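Acyl-CoA dehydrogenase (Bacillus subtilis, PDB 5LNX) catalyses the oxidation of saturated acyl-CoA to 2,3-dehydroacyl-CoA, using FAD as cofactor and passing the electrons to an acceptor. Local coordinates at residues Tyr67-Ile71 against Leu85-Ser90; Ala79-Ile84 against Leu202-Asn206; His117-Leu123 against Ala161-Phe167. All coordinates share one frame; numbering follows the deposited sequence.

Contact 1 (Tyr67-Ile71 against Leu85-Ser90)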
loop_
_atom_site.group_PDB
_atom_site.type_symbol
_atom_site.label_atom_id
_atom_site.label_comp_id
_atom_site.label_asym_id
_atom_site.label_seq_id
_atom_site.Cartn_x
_atom_site.Cartn_y
_atom_site.Cartn_z
ATOM N N TYR D 67 -29.148 -15.708 -0.134
ATOM C CA TYR D 67 -28.198 -16.797 -0.010
ATOM C C TYR D 67 -26.807 -16.274 0.332
ATOM O O TYR D 67 -26.122 -16.805 1.199
ATOM C CB TYR D 67 -28.159 -17.599 -1.322
ATOM C CG TYR D 67 -26.875 -18.386 -1.524
ATOM C CD1 TYR D 67 -26.565 -19.461 -0.708
ATOM C CD2 TYR D 67 -25.981 -18.029 -2.515
ATOM C CE1 TYR D 67 -25.401 -20.179 -0.885
ATOM C CE2 TYR D 67 -24.807 -18.724 -2.698
ATOM C CZ TYR D 67 -24.525 -19.813 -1.890
ATOM O OH TYR D 67 -23.345 -20.508 -2.072
ATOM N N ILE D 68 -26.366 -15.303 -0.439
ATOM C CA ILE D 68 -25.046 -14.688 -0.259
ATOM C C ILE D 68 -25.013 -13.994 1.080
ATOM O O ILE D 68 -24.022 -14.038 1.802
ATOM C CB ILE D 68 -24.773 -13.638 -1.337
ATOM C CG1 ILE D 68 -23.916 -14.220 -2.453
ATOM C CG2 ILE D 68 -23.613 -12.717 -0.974
ATOM C CD1 ILE D 68 -24.300 -15.219 -3.524
ATOM N N LEU D 69 -26.126 -13.361 1.398
ATOM C CA LEU D 69 -26.360 -12.770 2.718
ATOM C C LEU D 69 -26.120 -13.768 3.837
ATOM O O LEU D 69 -25.451 -13.473 4.828
ATOM C CB LEU D 69 -27.794 -12.249 2.761
ATOM C CG LEU D 69 -28.418 -11.619 3.977
ATOM C CD1 LEU D 69 -28.043 -10.141 3.997
ATOM C CD2 LEU D 69 -29.923 -11.767 3.865
ATOM N N ALA D 70 -26.655 -14.963 3.668
ATOM C CA ALA D 70 -26.460 -16.027 4.647
ATOM C C ALA D 70 -24.969 -16.267 4.849
ATOM O O ALA D 70 -24.448 -16.127 5.962
ATOM C CB ALA D 70 -27.167 -17.307 4.210
ATOM N N ILE D 71 -24.282 -16.563 3.750
ATOM C CA ILE D 71 -22.816 -16.829 3.734
ATOM C C ILE D 71 -21.995 -15.703 4.365
ATOM O O ILE D 71 -21.029 -15.944 5.088
ATOM C CB ILE D 71 -22.320 -17.044 2.305
ATOM C CG1 ILE D 71 -22.965 -18.315 1.731
ATOM C CG2 ILE D 71 -20.802 -17.169 2.262
ATOM C CD1 ILE D 71 -22.474 -18.699 0.353
ATOM N N LEU D 85 -20.587 -24.305 3.392
ATOM C CA LEU D 85 -21.901 -23.962 2.863
ATOM C C LEU D 85 -21.816 -23.451 1.420
ATOM O O LEU D 85 -22.630 -23.809 0.565
ATOM C CB LEU D 85 -22.585 -22.902 3.729
ATOM C CG LEU D 85 -23.987 -22.495 3.259
ATOM C CD1 LEU D 85 -24.863 -23.701 2.990
ATOM C CD2 LEU D 85 -24.655 -21.589 4.283
ATOM N N SER D 86 -20.840 -22.594 1.180
ATOM C CA SER D 86 -20.718 -21.886 -0.099
ATOM C C SER D 86 -20.452 -22.860 -1.257
ATOM O O SER D 86 -21.011 -22.729 -2.345
ATOM C CB SER D 86 -19.588 -20.839 -0.030
ATOM O OG SER D 86 -19.681 -19.907 -1.093
ATOM N N VAL D 87 -19.516 -23.772 -1.021
ATOM C CA VAL D 87 -19.167 -24.789 -1.992
ATOM C C VAL D 87 -20.382 -25.681 -2.217
ATOM O O VAL D 87 -20.801 -25.905 -3.357
ATOM C CB VAL D 87 -17.948 -25.620 -1.534
ATOM C CG1 VAL D 87 -17.860 -26.925 -2.303
ATOM C CG2 VAL D 87 -16.665 -24.817 -1.731
ATOM N N HIS D 88 -20.938 -26.176 -1.118
ATOM C CA HIS D 88 -22.068 -27.123 -1.156
ATOM C C HIS D 88 -23.098 -26.672 -2.163
ATOM O O HIS D 88 -23.523 -27.436 -3.031
ATOM C CB HIS D 88 -22.693 -27.270 0.244
ATOM C CG HIS D 88 -24.076 -27.842 0.255
ATOM N ND1 HIS D 88 -24.324 -29.178 0.467
ATOM C CD2 HIS D 88 -25.292 -27.249 0.154
ATOM C CE1 HIS D 88 -25.629 -29.398 0.439
ATOM N NE2 HIS D 88 -26.240 -28.241 0.260
ATOM N N THR D 89 -23.500 -25.419 -2.039
ATOM C CA THR D 89 -24.605 -24.863 -2.844
ATOM C C THR D 89 -24.249 -24.416 -4.240
ATOM O O THR D 89 -24.888 -24.812 -5.200
ATOM C CB THR D 89 -25.184 -23.631 -2.150
ATOM O OG1 THR D 89 -25.335 -23.934 -0.761
ATOM C CG2 THR D 89 -26.510 -23.211 -2.763
ATOM N N SER D 90 -23.234 -23.563 -4.314
ATOM C CA SER D 90 -22.919 -22.784 -5.495
ATOM C C SER D 90 -22.221 -23.626 -6.584
ATOM O O SER D 90 -22.313 -23.346 -7.785
ATOM C CB SER D 90 -22.009 -21.651 -5.044
ATOM O OG SER D 90 -20.745 -22.171 -4.670
#
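I71 and S86 mark the closest backbone approach of two nearly antiparallel helical segments, their CA atoms lying 6.7 Å apart. The short axes of 67-71 and 85-90 come within 10.8 Å and run at 159° to each other, as befits a helical hairpin in which helix 79-90 follows almost directly on helix 64-77. Such a spacing leaves room for large side chains, and Y67 illustrates how one aromatic can fill it. Its ring serves as a knob in a hole made by L85, S86, T89 and S90. With CG anti to the backbone N (chi1 157°), the phenol slants across to the other helix, and its hydroxyl arrives over the backbone of S86 and the CB of S90. Although Y67 OH lies 3.2 Å from S86 O, the angle is too poor for a hydrogen bond. T89 meets the ring from the opposite direction, its CB and CG2 both 3.7 Å from Y67 CE1. P52, in a loop, touches both Y67 and T89. I71 makes the other side-chain meeting: its extended chain lays CD1 against the CB and OG of S86, 3.4 Å from OG, while its CG1 and L85 CD2 are more loosely apposed. T89 also turns a polar atom back on its own helix, where OG1 donates to L85 O at 3.0 Å. That carbonyl receives T89 N as well, the two donors reaching it from opposite faces of its plane. Exchanging T89 for an alanine would probably open a gap beside Y67 CE1 and leave L85 O without its hydroxyl donor. The contact thus depends on shape across the buried interface, whereas the threonine hydroxyl spends its proton on a carbonyl of its own helix.

Contact 2 (Ala79-Ile84 against Leu202-Asn206)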
loop_
_atom_site.group_PDB
_atom_site.type_symbol
_atom_site.label_atom_id
_atom_site.label_comp_id
_atom_site.label_asym_id
_atom_site.label_seq_id
_atom_site.Cartn_x
_atom_site.Cartn_y
_atom_site.Cartn_z
ATOM N N ALA D 79 -15.530 -18.636 9.077
ATOM C CA ALA D 79 -15.176 -18.657 7.669
ATOM C C ALA D 79 -15.233 -20.115 7.139
ATOM O O ALA D 79 -15.731 -20.369 6.050
ATOM C CB ALA D 79 -13.788 -18.046 7.502
ATOM N N ALA D 80 -14.723 -21.053 7.936
ATOM C CA ALA D 80 -14.761 -22.483 7.617
ATOM C C ALA D 80 -16.167 -22.909 7.257
ATOM O O ALA D 80 -16.414 -23.424 6.158
ATOM C CB ALA D 80 -14.252 -23.313 8.788
ATOM N N VAL D 81 -17.091 -22.740 8.192
ATOM C CA VAL D 81 -18.478 -23.172 7.947
ATOM C C VAL D 81 -19.090 -22.389 6.750
ATOM O O VAL D 81 -19.932 -22.920 6.015
ATOM C CB VAL D 81 -19.375 -23.283 9.236
ATOM N N GLY D 82 -18.594 -21.173 6.520
ATOM C CA GLY D 82 -19.039 -20.332 5.418
ATOM C C GLY D 82 -18.697 -20.926 4.056
ATOM O O GLY D 82 -19.512 -20.963 3.146
ATOM N N VAL D 83 -17.469 -21.380 3.920
ATOM C CA VAL D 83 -17.037 -21.989 2.673
ATOM C C VAL D 83 -17.683 -23.339 2.428
ATOM O O VAL D 83 -17.937 -23.687 1.278
ATOM C CB VAL D 83 -15.518 -22.145 2.558
ATOM C CG1 VAL D 83 -14.970 -23.108 3.589
ATOM C CG2 VAL D 83 -15.140 -22.608 1.143
ATOM N N ILE D 84 -17.840 -24.125 3.495
ATOM C CA ILE D 84 -18.484 -25.443 3.395
ATOM C C ILE D 84 -19.868 -25.256 2.831
ATOM O O ILE D 84 -20.290 -25.965 1.922
ATOM C CB ILE D 84 -18.615 -26.144 4.762
ATOM C CG1 ILE D 84 -17.259 -26.667 5.236
ATOM C CG2 ILE D 84 -19.604 -27.296 4.673
ATOM C CD1 ILE D 84 -17.236 -27.053 6.698
ATOM N N LEU D 202 -8.891 -22.314 7.819
ATOM C CA LEU D 202 -10.198 -22.974 7.670
ATOM C C LEU D 202 -10.178 -24.314 8.406
ATOM O O LEU D 202 -10.346 -25.390 7.811
ATOM C CB LEU D 202 -10.541 -23.193 6.199
ATOM C CG LEU D 202 -10.667 -21.943 5.320
ATOM C CD1 LEU D 202 -11.253 -22.314 3.972
ATOM C CD2 LEU D 202 -11.521 -20.849 5.954
ATOM N N TYR D 203 -9.910 -24.242 9.702
ATOM C CA TYR D 203 -9.992 -25.419 10.566
ATOM C C TYR D 203 -11.505 -25.763 10.720
ATOM O O TYR D 203 -12.299 -24.867 10.611
ATOM C CB TYR D 203 -9.430 -25.074 11.952
ATOM C CG TYR D 203 -7.910 -25.142 12.120
ATOM C CD1 TYR D 203 -7.045 -24.954 11.052
ATOM C CD2 TYR D 203 -7.344 -25.374 13.372
ATOM C CE1 TYR D 203 -5.671 -25.018 11.219
ATOM C CE2 TYR D 203 -5.971 -25.429 13.552
ATOM C CZ TYR D 203 -5.135 -25.249 12.471
ATOM O OH TYR D 203 -3.765 -25.305 12.638
ATOM N N GLY D 204 -11.962 -27.005 10.884
ATOM C CA GLY D 204 -11.845 -28.079 9.924
ATOM C C GLY D 204 -12.945 -28.158 8.838
ATOM O O GLY D 204 -13.988 -28.921 8.829
ATOM N N SER D 205 -12.690 -27.335 7.863
ATOM C CA SER D 205 -13.243 -27.587 6.545
ATOM C C SER D 205 -12.399 -28.691 5.877
ATOM O O SER D 205 -11.295 -28.427 5.435
ATOM C CB SER D 205 -13.260 -26.333 5.690
ATOM O OG SER D 205 -13.576 -26.688 4.354
ATOM N N ASN D 206 -12.871 -29.931 5.895
ATOM C CA ASN D 206 -12.146 -31.054 5.238
ATOM C C ASN D 206 -11.703 -30.688 3.836
ATOM O O ASN D 206 -12.524 -30.417 2.978
ATOM C CB ASN D 206 -13.050 -32.290 5.137
ATOM C CG ASN D 206 -12.903 -33.233 6.325
ATOM O OD1 ASN D 206 -12.399 -32.862 7.380
ATOM N ND2 ASN D 206 -13.412 -34.447 6.169
#
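Packing of a helix against a loop, here A79-I84 against L202-S205, joins the N-terminal helical domain to the middle beta-domain of the acyl-CoA dehydrogenase fold, next to the flavin pocket. The first turns of helix 79-90 meet the loop that leads into strand 207-212. That loop is tightened by a backbone bond from S205 N to L202 O (3.0 Å), and L202 itself has a left-handed backbone conformation. Its forked side chain bears on the helix with both tips: CD1 lies 3.8 Å from V83 CG1, the two side chains crossing at about a right angle, and CD2 lies 3.9 Å from A79 CB. CG stands anti to the carbonyl carbon (chi1 -61°), and from there the branches spread over successive turns of the helix. The methyl of A80 lies beside the carbonyl oxygen of Y203. L202 also belongs to the FAD pocket; Y341 of the second subunit packs on it, and its backbone N is hydrogen-bonded to D353. Interdomain packing and cofactor binding therefore share one leucine. Farther along, S205 of the loop rests against two successive branched residues of the helix, its OG 3.9 Å from V83 CG1 and 3.8 Å from I84 CG1.

Contact 3 (His117-Leu123 against Ala161-Phe167). With FAD (flavin-adenine dinucleotide), chain S.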
loop_
_atom_site.group_PDB
_atom_site.type_symbol
_atom_site.label_atom_id
_atom_site.label_comp_id
_atom_site.label_asym_id
_atom_site.label_seq_id
_atom_site.Cartn_x
_atom_site.Cartn_y
_atom_site.Cartn_z
ATOM N N HIS D 117 -27.737 -34.780 2.291
ATOM C CA HIS D 117 -26.526 -34.952 1.484
ATOM C C HIS D 117 -25.704 -33.682 1.341
ATOM O O HIS D 117 -26.242 -32.584 1.244
ATOM C CB HIS D 117 -26.884 -35.409 0.083
ATOM C CG HIS D 117 -27.059 -36.886 -0.051
ATOM N ND1 HIS D 117 -27.224 -37.492 -1.275
ATOM C CD2 HIS D 117 -27.064 -37.877 0.867
ATOM C CE1 HIS D 117 -27.355 -38.796 -1.104
ATOM N NE2 HIS D 117 -27.252 -39.056 0.187
ATOM N N LEU D 118 -24.393 -33.871 1.313
ATOM C CA LEU D 118 -23.415 -32.786 1.221
ATOM C C LEU D 118 -22.644 -32.816 -0.110
ATOM O O LEU D 118 -22.221 -33.882 -0.595
ATOM C CB LEU D 118 -22.399 -32.872 2.365
ATOM C CG LEU D 118 -21.375 -31.721 2.416
ATOM C CD1 LEU D 118 -22.008 -30.475 3.008
ATOM C CD2 LEU D 118 -20.113 -32.113 3.184
ATOM N N GLY D 119 -22.366 -31.618 -0.620
ATOM C CA GLY D 119 -21.899 -31.402 -1.980
ATOM C C GLY D 119 -20.443 -30.968 -2.049
ATOM O O GLY D 119 -19.936 -30.279 -1.168
ATOM N N ALA D 120 -19.799 -31.321 -3.157
ATOM C CA ALA D 120 -18.399 -31.017 -3.370
ATOM C C ALA D 120 -18.213 -30.706 -4.859
ATOM O O ALA D 120 -19.100 -30.992 -5.648
ATOM C CB ALA D 120 -17.552 -32.209 -3.005
ATOM N N PHE D 121 -17.019 -30.234 -5.228
ATOM C CA PHE D 121 -16.747 -29.636 -6.585
ATOM C C PHE D 121 -15.626 -30.109 -7.489
ATOM O O PHE D 121 -15.612 -29.803 -8.685
ATOM C CB PHE D 121 -16.785 -28.107 -6.461
ATOM C CG PHE D 121 -16.482 -27.369 -7.729
ATOM C CD1 PHE D 121 -17.380 -27.389 -8.789
ATOM C CD2 PHE D 121 -15.317 -26.614 -7.841
ATOM C CE1 PHE D 121 -17.137 -26.646 -9.929
ATOM C CE2 PHE D 121 -15.054 -25.889 -8.996
ATOM C CZ PHE D 121 -15.970 -25.902 -10.040
ATOM N N ALA D 122 -14.723 -30.902 -6.991
ATOM C CA ALA D 122 -13.838 -31.606 -7.918
ATOM C C ALA D 122 -13.469 -31.055 -9.338
ATOM O O ALA D 122 -13.689 -31.723 -10.373
ATOM C CB ALA D 122 -14.106 -33.110 -8.021
ATOM N N LEU D 123 -12.707 -29.966 -9.355
ATOM C CA LEU D 123 -12.053 -29.445 -10.588
ATOM C C LEU D 123 -10.529 -29.509 -10.564
ATOM O O LEU D 123 -9.892 -30.090 -11.464
ATOM C CB LEU D 123 -12.488 -28.007 -10.794
ATOM C CG LEU D 123 -11.897 -27.214 -11.944
ATOM C CD1 LEU D 123 -12.168 -27.853 -13.298
ATOM C CD2 LEU D 123 -12.453 -25.798 -11.869
ATOM N N ALA D 161 -18.400 -35.287 1.895
ATOM C CA ALA D 161 -19.313 -35.098 0.791
ATOM C C ALA D 161 -19.850 -36.422 0.230
ATOM O O ALA D 161 -19.130 -37.424 0.156
ATOM C CB ALA D 161 -18.667 -34.285 -0.306
ATOM N N ASP D 162 -21.132 -36.372 -0.159
ATOM C CA ASP D 162 -21.880 -37.493 -0.749
ATOM C C ASP D 162 -21.917 -37.415 -2.281
ATOM O O ASP D 162 -21.915 -38.441 -2.979
ATOM C CB ASP D 162 -23.329 -37.500 -0.225
ATOM C CG ASP D 162 -23.412 -37.600 1.282
ATOM O OD1 ASP D 162 -23.252 -38.722 1.816
ATOM O OD2 ASP D 162 -23.622 -36.553 1.938
ATOM N N ILE D 163 -22.015 -36.187 -2.779
ATOM C CA ILE D 163 -22.009 -35.892 -4.207
ATOM C C ILE D 163 -20.777 -35.049 -4.534
ATOM O O ILE D 163 -20.512 -34.049 -3.858
ATOM C CB ILE D 163 -23.259 -35.069 -4.610
ATOM C CG1 ILE D 163 -24.542 -35.891 -4.461
ATOM C CG2 ILE D 163 -23.080 -34.423 -5.981
ATOM C CD1 ILE D 163 -24.787 -36.980 -5.480
ATOM N N TYR D 164 -20.059 -35.433 -5.593
ATOM C CA TYR D 164 -18.938 -34.632 -6.128
ATOM C C TYR D 164 -19.157 -34.268 -7.604
ATOM O O TYR D 164 -19.053 -35.118 -8.487
ATOM C CB TYR D 164 -17.593 -35.355 -5.994
ATOM C CG TYR D 164 -17.168 -35.722 -4.595
ATOM C CD1 TYR D 164 -17.792 -36.760 -3.919
ATOM C CD2 TYR D 164 -16.076 -35.112 -3.980
ATOM C CE1 TYR D 164 -17.398 -37.138 -2.637
ATOM C CE2 TYR D 164 -15.667 -35.494 -2.701
ATOM C CZ TYR D 164 -16.335 -36.510 -2.041
ATOM O OH TYR D 164 -15.975 -36.890 -0.771
ATOM N N ILE D 165 -19.419 -32.984 -7.857
ATOM C CA ILE D 165 -19.488 -32.453 -9.226
ATOM C C ILE D 165 -18.077 -32.433 -9.800
ATOM O O ILE D 165 -17.219 -31.658 -9.364
ATOM C CB ILE D 165 -20.088 -31.035 -9.302
ATOM C CG1 ILE D 165 -21.456 -30.969 -8.632
ATOM C CG2 ILE D 165 -20.170 -30.578 -10.742
ATOM C CD1 ILE D 165 -22.400 -32.131 -8.911
ATOM N N THR D 166 -17.839 -33.352 -10.736
ATOM C CA THR D 166 -16.483 -33.723 -11.132
ATOM C C THR D 166 -16.284 -33.468 -12.596
ATOM O O THR D 166 -17.115 -33.854 -13.428
ATOM C CB THR D 166 -16.160 -35.217 -10.857
ATOM O OG1 THR D 166 -16.553 -35.564 -9.530
ATOM C CG2 THR D 166 -14.651 -35.487 -10.991
ATOM N N PHE D 167 -15.112 -32.929 -12.901
ATOM C CA PHE D 167 -14.767 -32.535 -14.261
ATOM C C PHE D 167 -13.649 -33.409 -14.807
ATOM O O PHE D 167 -12.626 -33.606 -14.148
ATOM C CB PHE D 167 -14.390 -31.045 -14.312
ATOM C CG PHE D 167 -15.493 -30.146 -13.849
ATOM C CD1 PHE D 167 -16.451 -29.685 -14.727
ATOM C CD2 PHE D 167 -15.610 -29.830 -12.503
ATOM C CE1 PHE D 167 -17.486 -28.888 -14.281
ATOM C CE2 PHE D 167 -16.652 -29.053 -12.048
ATOM C CZ PHE D 167 -17.591 -28.571 -12.936
HETATM P PA FAD S . -1.292 -22.065 -9.294
HETATM O O1A FAD S . -2.631 -21.799 -9.962
HETATM O O2A FAD S . -0.187 -22.843 -9.929
HETATM O O5B FAD S . -0.709 -20.594 -8.995
HETATM C C5B FAD S . 0.453 -20.311 -8.229
HETATM C C4B FAD S . 0.538 -18.789 -8.154
HETATM O O4B FAD S . 0.847 -18.349 -9.455
HETATM C C3B FAD S . -0.780 -18.142 -7.756
HETATM O O3B FAD S . -0.564 -16.947 -6.995
HETATM C C2B FAD S . -1.416 -17.755 -9.059
HETATM O O2B FAD S . -2.055 -16.495 -8.948
HETATM C C1B FAD S . -0.227 -17.581 -9.950
HETATM N N9A FAD S . -0.425 -17.879 -11.361
HETATM C C8A FAD S . -0.309 -19.063 -12.003
HETATM N N7A FAD S . -0.481 -18.878 -13.349
HETATM C C5A FAD S . -0.719 -17.555 -13.549
HETATM C C6A FAD S . -0.961 -16.645 -14.673
HETATM N N6A FAD S . -1.035 -17.090 -15.936
HETATM N N1A FAD S . -1.092 -15.326 -14.414
HETATM C C2A FAD S . -1.017 -14.786 -13.188
HETATM N N3A FAD S . -0.802 -15.558 -12.119
HETATM C C4A FAD S . -0.641 -16.902 -12.235
HETATM N N1 FAD S . -10.251 -26.743 -6.005
HETATM C C2 FAD S . -11.430 -27.256 -6.430
HETATM O O2 FAD S . -11.486 -27.676 -7.594
HETATM N N3 FAD S . -12.541 -27.324 -5.665
HETATM C C4 FAD S . -12.550 -26.889 -4.399
HETATM O O4 FAD S . -13.581 -26.958 -3.687
HETATM C C4X FAD S . -11.293 -26.334 -3.858
HETATM N N5 FAD S . -11.231 -25.881 -2.587
HETATM C C5X FAD S . -10.073 -25.394 -2.087
HETATM C C6 FAD S . -10.054 -25.029 -0.765
HETATM C C7 FAD S . -8.928 -24.491 -0.193
HETATM C C7M FAD S . -9.071 -24.020 1.232
HETATM C C8 FAD S . -7.694 -24.368 -1.014
HETATM C C8M FAD S . -6.408 -23.797 -0.478
HETATM C C9 FAD S . -7.701 -24.773 -2.326
HETATM C C9A FAD S . -8.845 -25.296 -2.916
HETATM N N10 FAD S . -8.873 -25.783 -4.263
HETATM C C10 FAD S . -10.105 -26.282 -4.754
HETATM C "C1'" FAD S . -7.714 -25.653 -5.159
HETATM C "C2'" FAD S . -7.598 -24.177 -5.607
HETATM O "O2'" FAD S . -8.692 -23.712 -6.418
HETATM C "C3'" FAD S . -6.267 -23.931 -6.303
HETATM O "O3'" FAD S . -5.257 -23.833 -5.300
HETATM C "C4'" FAD S . -6.316 -22.689 -7.180
HETATM O "O4'" FAD S . -7.202 -22.929 -8.287
HETATM C "C5'" FAD S . -4.917 -22.249 -7.679
HETATM O "O5'" FAD S . -4.117 -23.251 -8.310
HETATM P P FAD S . -2.726 -23.828 -7.679
HETATM O O1P FAD S . -2.101 -24.863 -8.597
HETATM O O2P FAD S . -2.969 -24.209 -6.244
HETATM O O3P FAD S . -1.591 -22.686 -7.827
#
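The flavin pocket borders this contact, in which F121 and L123 approach the cofactor while A120, A122 and their neighbours pair with 163-167. L123 N donates to FAD O2 at 3.1 Å, and the F121 ring meets FAD N3 at its edge, CD2 lying 3.6 Å away. With its CG anti to the backbone N (chi1 178°), F121 places the diagonally opposite CE1 against F167 CE2. The two rings meet obliquely, their planes at 71°. This is the parallel edge of the middle domain's mixed sheet, where the short strand 119-120 lies beside 163-169. I165 N bonds to A120 O at 3.0 Å, and beyond the strand pair, F167 N donates to A122 O at 3.1 Å, nearly along the C=O axis; A120 N to I163 O is weak. On the face shared by A120 and Y164, the alanine methyl packs against Y164 CD2 and A161 CB. At the far end L118 O takes two donors, D162 N at 2.8 Å and I163 N at 3.2 Å. D162 returns a bond through its side chain, OD2 receiving L118 N at 2.9 Å on its anti lone pair, in a nearly straight bond. Its carboxylate lies stacked 18° from the plane of the H117 ring, and D162 CB sits over that ring's face, 3.9 Å from the centroid.

In the fold
Helix 79-90 ties contacts 1 and 2 together: its start serves contact 2 and its end contact 1. Their centres are about 12 Å apart, and I71 CG2 of contact 1 touches G82 O at 4.1 Å. Contact 3 lies about 15 Å from each, centre to centre, yet it meets contact 1 directly where H88 ND1 forms a weak hydrogen bond with G119 N, so the helical hairpin abuts the edge of the beta-domain. All three lie near the FAD, at graded distances. Contact 3 bonds to the flavin, the L202 side chain of contact 2 is about 4 Å from the cofactor, and the S90 side chain of contact 1 stays about 9 Å away.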